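Local coordinates for endo-beta-1,4-glucanase (cellulase B) (Bacillus halodurans, PDB 4V2X), which probably hydrolyses beta-1,4-linked glucans as a three-module family 5 glycoside hydrolase, carrying a catalytic, an Ig-like and a CBM46 module, at residues Tyr159-Glu162 with Gly167-Val170; Thr419-Asn424 with Gln432-Asn437. All coordinates share one frame; numbering follows the deposited sequence.

Contact 1. Residues Tyr159-Glu162 with Gly167-Val170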
ATOM      1  N   TYR A 159      18.135  -0.762   5.433  1.00 12.45           N
ATOM      2  CA  TYR A 159      17.835   0.177   4.344  1.00 13.07           C
ATOM      3  C   TYR A 159      18.152  -0.368   2.944  1.00 13.31           C
ATOM      4  O   TYR A 159      17.663   0.178   1.949  1.00 15.41           O
ATOM      5  CB  TYR A 159      18.612   1.484   4.550  1.00 13.51           C
ATOM      6  CG  TYR A 159      20.045   1.348   4.112  1.00 14.16           C
ATOM      7  CD1 TYR A 159      20.968   0.688   4.913  1.00 15.45           C
ATOM      8  CD2 TYR A 159      20.467   1.836   2.879  1.00 16.18           C
ATOM      9  CE1 TYR A 159      22.273   0.520   4.511  1.00 16.90           C
ATOM     10  CE2 TYR A 159      21.778   1.678   2.468  1.00 17.62           C
ATOM     11  CZ  TYR A 159      22.671   1.016   3.294  1.00 18.12           C
ATOM     12  OH  TYR A 159      23.978   0.837   2.920  1.00 20.46           O
ATOM     13  N   GLU A 160      18.998  -1.400   2.870  1.00 13.25           N
ATOM     14  CA  GLU A 160      19.378  -2.037   1.604  1.00 14.30           C
ATOM     15  C   GLU A 160      18.227  -2.777   0.951  1.00 14.45           C
ATOM     16  O   GLU A 160      18.342  -3.167  -0.208  1.00 15.21           O
ATOM     17  CB  GLU A 160      20.496  -3.071   1.819  1.00 15.35           C
ATOM     18  CG  GLU A 160      21.848  -2.526   2.252  1.00 16.91           C
ATOM     19  CD  GLU A 160      22.855  -3.640   2.512  1.00 18.78           C
ATOM     20  OE1 GLU A 160      22.751  -4.727   1.900  1.00 22.76           O
ATOM     21  OE2 GLU A 160      23.757  -3.436   3.337  1.00 21.75           O
ATOM     22  N   MET A 161      17.143  -2.988   1.693  1.00 13.63           N
ATOM     23  CA  MET A 161      16.056  -3.873   1.268  1.00 14.07           C
ATOM     24  C   MET A 161      15.509  -3.572  -0.123  1.00 14.39           C
ATOM     25  O   MET A 161      15.064  -4.490  -0.826  1.00 14.30           O
ATOM     26  CB  MET A 161      14.922  -3.815   2.295  1.00 14.27           C
ATOM     27  CG  MET A 161      13.878  -4.904   2.146  1.00 14.95           C
ATOM     28  SD  MET A 161      12.635  -4.659   3.423  1.00 16.59           S
ATOM     29  CE  MET A 161      11.391  -5.843   2.933  1.00 17.97           C
ATOM     30  N   GLU A 162      15.520  -2.305  -0.527  1.00 14.57           N
ATOM     31  CA  GLU A 162      14.955  -1.935  -1.822  1.00 16.51           C
ATOM     32  C   GLU A 162      15.629  -2.647  -2.990  1.00 17.11           C
ATOM     33  O   GLU A 162      14.956  -3.021  -3.946  1.00 17.32           O
ATOM     34  CB  GLU A 162      15.000  -0.426  -2.035  1.00 18.37           C
ATOM     35  CG  GLU A 162      14.454   0.003  -3.378  1.00 21.47           C
ATOM     36  CD  GLU A 162      14.045   1.450  -3.397  1.00 24.68           C
ATOM     37  OE1 GLU A 162      14.892   2.309  -3.058  1.00 23.84           O
ATOM     38  OE2 GLU A 162      12.877   1.715  -3.748  1.00 25.92           O
ATOM     39  N   GLY A 167      17.782 -10.783   0.735  1.00 19.39           N
ATOM     40  CA  GLY A 167      18.968 -10.707   1.591  1.00 19.05           C
ATOM     41  C   GLY A 167      18.688 -10.025   2.922  1.00 18.63           C
ATOM     42  O   GLY A 167      19.075 -10.522   3.988  1.00 19.18           O
ATOM     43  N   VAL A 168      18.019  -8.879   2.869  1.00 17.63           N
ATOM     44  CA  VAL A 168      17.638  -8.181   4.093  1.00 17.22           C
ATOM     45  C   VAL A 168      16.609  -8.994   4.863  1.00 17.17           C
ATOM     46  O   VAL A 168      16.721  -9.150   6.082  1.00 16.14           O
ATOM     47  CB  VAL A 168      17.107  -6.762   3.801  1.00 17.42           C
ATOM     48  CG1 VAL A 168      16.408  -6.172   5.017  1.00 17.55           C
ATOM     49  CG2 VAL A 168      18.249  -5.861   3.358  1.00 17.43           C
ATOM     50  N   MET A 169      15.618  -9.531   4.156  1.00 17.06           N
ATOM     51  CA  MET A 169      14.554 -10.288   4.815  1.00 19.39           C
ATOM     52  C   MET A 169      15.086 -11.513   5.569  1.00 19.38           C
ATOM     53  O   MET A 169      14.656 -11.783   6.691  1.00 19.08           O
ATOM     54  CB  MET A 169      13.473 -10.700   3.810  1.00 21.95           C
ATOM     55  CG  MET A 169      12.406  -9.638   3.554  1.00 26.72           C
ATOM     56  SD  MET A 169      11.432  -9.113   4.994  1.00 31.78           S
ATOM     57  CE  MET A 169      11.379 -10.631   5.927  1.00 31.61           C
ATOM     58  N   VAL A 170      16.025 -12.237   4.962  1.00 20.34           N
ATOM     59  CA  VAL A 170      16.645 -13.398   5.613  1.00 20.75           C
ATOM     60  C   VAL A 170      17.325 -13.012   6.934  1.00 20.09           C
ATOM     61  O   VAL A 170      17.137 -13.668   7.950  1.00 19.24           O
ATOM     62  CB  VAL A 170      17.667 -14.096   4.679  1.00 22.76           C
ATOM     63  CG1 VAL A 170      18.557 -15.059   5.453  1.00 24.07           C
ATOM     64  CG2 VAL A 170      16.945 -14.833   3.556  1.00 24.14           C
TER

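Contact 2. Residues Thr419-Asn424 with Gln432-Asn437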
ATOM      1  N   THR A 419       2.656  32.533  44.054  1.00 17.75           N
ATOM      2  CA  THR A 419       2.531  32.470  45.516  1.00 18.71           C
ATOM      3  C   THR A 419       3.607  33.270  46.232  1.00 18.88           C
ATOM      4  O   THR A 419       3.432  33.644  47.396  1.00 18.95           O
ATOM      5  CB  THR A 419       2.546  31.022  46.030  1.00 19.58           C
ATOM      6  OG1 THR A 419       3.717  30.350  45.563  1.00 19.55           O
ATOM      7  CG2 THR A 419       1.317  30.281  45.533  1.00 20.88           C
ATOM      8  N   GLY A 420       4.717  33.539  45.549  1.00 16.81           N
ATOM      9  CA  GLY A 420       5.797  34.292  46.167  1.00 17.80           C
ATOM     10  C   GLY A 420       6.975  34.491  45.241  1.00 16.12           C
ATOM     11  O   GLY A 420       7.022  33.938  44.145  1.00 15.52           O
ATOM     12  N   LEU A 421       7.915  35.305  45.704  1.00 16.59           N
ATOM     13  CA  LEU A 421       9.119  35.625  44.969  1.00 17.15           C
ATOM     14  C   LEU A 421      10.270  35.595  45.960  1.00 17.65           C
ATOM     15  O   LEU A 421      10.115  36.030  47.108  1.00 16.40           O
ATOM     16  CB  LEU A 421       8.986  37.020  44.347  1.00 18.54           C
ATOM     17  CG  LEU A 421       9.715  37.291  43.043  1.00 20.71           C
ATOM     18  CD1 LEU A 421       9.201  36.375  41.944  1.00 20.71           C
ATOM     19  CD2 LEU A 421       9.573  38.750  42.640  1.00 19.14           C
ATOM     20  N   ARG A 422      11.402  35.042  45.542  1.00 16.50           N
ATOM     21  CA  ARG A 422      12.605  35.043  46.367  1.00 17.25           C
ATOM     22  C   ARG A 422      13.742  35.698  45.602  1.00 16.75           C
ATOM     23  O   ARG A 422      13.828  35.579  44.375  1.00 17.16           O
ATOM     24  CB  ARG A 422      12.994  33.625  46.772  1.00 18.20           C
ATOM     25  CG  ARG A 422      12.027  32.993  47.758  1.00 20.27           C
ATOM     26  CD  ARG A 422      12.438  31.580  48.143  1.00 22.92           C
ATOM     27  NE  ARG A 422      11.448  30.988  49.042  1.00 24.43           N
ATOM     28  CZ  ARG A 422      11.414  31.155  50.362  1.00 25.93           C
ATOM     29  NH1 ARG A 422      12.333  31.884  50.987  1.00 25.06           N
ATOM     30  NH2 ARG A 422      10.453  30.573  51.066  1.00 28.37           N
ATOM     31  N   ALA A 423      14.602  36.396  46.331  1.00 16.94           N
ATOM     32  CA  ALA A 423      15.816  36.980  45.766  1.00 17.82           C
ATOM     33  C   ALA A 423      16.968  36.312  46.478  1.00 18.60           C
ATOM     34  O   ALA A 423      17.134  36.491  47.685  1.00 17.62           O
ATOM     35  CB  ALA A 423      15.846  38.478  45.987  1.00 17.74           C
ATOM     36  N   ASN A 424      17.744  35.522  45.744  1.00 18.99           N
ATOM     37  CA  ASN A 424      18.787  34.700  46.356  1.00 20.27           C
ATOM     38  C   ASN A 424      18.238  33.919  47.559  1.00 21.85           C
ATOM     39  O   ASN A 424      18.843  33.901  48.635  1.00 22.74           O
ATOM     40  CB  ASN A 424      19.981  35.561  46.794  1.00 20.91           C
ATOM     41  CG  ASN A 424      20.663  36.272  45.636  1.00 21.37           C
ATOM     42  OD1 ASN A 424      20.438  35.966  44.465  1.00 21.05           O
ATOM     43  ND2 ASN A 424      21.525  37.221  45.968  1.00 23.22           N
ATOM     44  N   GLN A 432       5.729  45.767  48.337  1.00 27.75           N
ATOM     45  CA  GLN A 432       6.968  46.465  48.660  1.00 27.91           C
ATOM     46  C   GLN A 432       8.085  46.117  47.675  1.00 26.14           C
ATOM     47  O   GLN A 432       8.725  47.007  47.128  1.00 24.85           O
ATOM     48  CB  GLN A 432       7.411  46.112  50.084  1.00 32.76           C
ATOM     49  CG  GLN A 432       8.655  46.847  50.564  1.00 37.57           C
ATOM     50  CD  GLN A 432       9.330  46.149  51.734  1.00 42.85           C
ATOM     51  OE1 GLN A 432       8.769  46.069  52.828  1.00 43.41           O
ATOM     52  NE2 GLN A 432      10.544  45.643  51.511  1.00 44.68           N
ATOM     53  N   ASP A 433       8.310  44.821  47.464  1.00 23.50           N
ATOM     54  CA  ASP A 433       9.455  44.339  46.684  1.00 21.36           C
ATOM     55  C   ASP A 433       9.109  43.913  45.257  1.00 20.71           C
ATOM     56  O   ASP A 433       9.997  43.841  44.409  1.00 19.90           O
ATOM     57  CB  ASP A 433      10.111  43.165  47.402  1.00 20.91           C
ATOM     58  CG  ASP A 433      10.676  43.540  48.758  1.00 22.08           C
ATOM     59  OD1 ASP A 433      11.094  44.707  48.949  1.00 22.52           O
ATOM     60  OD2 ASP A 433      10.711  42.654  49.637  1.00 21.65           O
ATOM     61  N   TYR A 434       7.839  43.618  45.001  1.00 19.29           N
ATOM     62  CA  TYR A 434       7.385  43.232  43.673  1.00 19.83           C
ATOM     63  C   TYR A 434       5.875  43.395  43.523  1.00 21.28           C
ATOM     64  O   TYR A 434       5.139  43.486  44.513  1.00 22.28           O
ATOM     65  CB  TYR A 434       7.778  41.777  43.370  1.00 19.44           C
ATOM     66  CG  TYR A 434       7.038  40.743  44.182  1.00 19.51           C
ATOM     67  CD1 TYR A 434       7.496  40.357  45.441  1.00 19.14           C
ATOM     68  CD2 TYR A 434       5.891  40.137  43.684  1.00 18.99           C
ATOM     69  CE1 TYR A 434       6.820  39.404  46.182  1.00 20.29           C
ATOM     70  CE2 TYR A 434       5.210  39.187  44.417  1.00 20.15           C
ATOM     71  CZ  TYR A 434       5.679  38.821  45.662  1.00 20.34           C
ATOM     72  OH  TYR A 434       5.002  37.871  46.384  1.00 22.59           O
ATOM     73  N   GLU A 435       5.422  43.422  42.274  1.00 23.33           N
ATOM     74  CA  GLU A 435       4.001  43.445  41.968  1.00 24.93           C
ATOM     75  C   GLU A 435       3.684  42.496  40.847  1.00 25.74           C
ATOM     76  O   GLU A 435       4.474  42.334  39.919  1.00 24.58           O
ATOM     77  CB  GLU A 435       3.567  44.833  41.515  1.00 27.76           C
ATOM     78  CG  GLU A 435       3.751  45.918  42.545  1.00 30.43           C
ATOM     79  CD  GLU A 435       3.217  47.242  42.045  1.00 34.94           C
ATOM     80  OE1 GLU A 435       2.150  47.236  41.388  1.00 35.00           O
ATOM     81  OE2 GLU A 435       3.867  48.276  42.296  1.00 37.48           O
ATOM     82  N   LEU A 436       2.509  41.884  40.926  1.00 23.72           N
ATOM     83  CA  LEU A 436       1.956  41.145  39.805  1.00 24.60           C
ATOM     84  C   LEU A 436       0.682  41.842  39.382  1.00 25.34           C
ATOM     85  O   LEU A 436      -0.269  41.937  40.158  1.00 26.15           O
ATOM     86  CB  LEU A 436       1.664  39.698  40.188  1.00 24.55           C
ATOM     87  CG  LEU A 436       1.096  38.833  39.058  1.00 25.23           C
ATOM     88  CD1 LEU A 436       2.108  38.675  37.929  1.00 24.48           C
ATOM     89  CD2 LEU A 436       0.668  37.479  39.596  1.00 26.61           C
ATOM     90  N   ASN A 437       0.680  42.355  38.157  1.00 24.67           N
ATOM     91  CA  ASN A 437      -0.504  42.961  37.573  1.00 26.87           C
ATOM     92  C   ASN A 437      -0.896  42.149  36.354  1.00 25.92           C
ATOM     93  O   ASN A 437      -0.254  42.236  35.311  1.00 25.76           O
ATOM     94  CB  ASN A 437      -0.217  44.411  37.213  1.00 27.21           C
ATOM     95  CG  ASN A 437       0.120  45.248  38.437  1.00 30.23           C
ATOM     96  OD1 ASN A 437      -0.743  45.495  39.281  1.00 32.12           O
ATOM     97  ND2 ASN A 437       1.378  45.674  38.548  1.00 28.65           N
TER
HETATM   98  O   HOH W   1       6.958  36.408  48.316  1.00 20.87           O

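Contact 1. Residues Tyr159-Glu162 with Gly167-Val170
M161 lays its CB and CG against the isopropyl group of V168, with CB 3.9 Å from V168 CG1. The two side chains meet at about a right angle. The contact lies on the (beta/alpha)8 barrel of the family 5 catalytic module, between the turn after helix 153-158 and the first part of helix 165-183. The branches of V168 divide the work. CG1 lies on the side chain of M161, while CG2 rests against the backbone, 3.5 Å from M161 N. CG2 also reaches E160 CB at 3.9 Å. M161 has CG anti to its own backbone N (chi1 -167°), and the chain runs on extended, which carries the CE methyl past V168 to M169. M169 meets that methyl with CG and SD; its chain is bent at chi2 and chi3, unlike the extended chain of M161. No hydrogen bond joins the two segments, so the contact is purely van der Waals. Helix 209-227 covers M161 through L214 and L218. D217, a calcium ligand on the same helix, lies about 4 Å from M161, side chain to side chain. With an alanine here, CB could still meet V168, but M169 SD would probably lose its methyl partner and a gap would open under helix 209-227. At the far end of the buried chain, M161 CE sits 3.9 Å from M169 SD.

Contact 2. Residues Thr419-Asn424 with Gln432-Asn437
L421 CB sits over one face of the Y434 ring, 3.9 Å from the ring centroid and 17° off its normal. This is a CH-pi contact. The methyl CD2 covers the base of the ring, 3.6 Å from Y434 CG, and touches Y434 CB as well. The leucine and tyrosine side chains lie alongside each other, pointing opposite ways. Y434 CG stands between its backbone N and carbonyl carbon (chi1 69°), and the ring reaches across to strand 418-423. Its hydroxyl arrives beside the backbone, with Y434 OH 3.7 Å from G420 CA. Water 1 bridges the two strands: it accepts from L421 N at 3.0 Å and lies 3.1 Å from Y434 OH. This gives the hydroxyl of Y434, a buried residue, a polar partner. Just before L421, a classic beta bulge sets T419 and G420 opposite the single residue E466 of strand 458-467. Next to Y434, D433 OD1 takes bonds from Q432 NE2 at 2.8 Å and from H446. L441 packs on both L421 and Y434. The strands belong to different sheets of the Ig-like module: 418-423 pairs with 458-467, and 434-437 is an outermost strand beside 440-443, while helix 445-452 packs on A423 and D433.

Contact 1 belongs to the catalytic barrel and contact 2 to the Ig-like module. Their centres are about 62 Å apart, on opposite sides of the chain's centre, and they share no elements. Both are buried, with edges that reach the surface, and both join segments close in sequence without a direct hydrogen bond. Contact 1 packs a turn on a helix with aliphatic and sulfur-bearing side chains, near the second subunit, which touches M169. Contact 2 joins strands of two sheets, through an aromatic face and a bridging water. No other chain of the assembly touches it. M161 of contact 1 has its side chain about 8 Å from a bound calcium ion, and G420 of contact 2 lies about 9 Å from one.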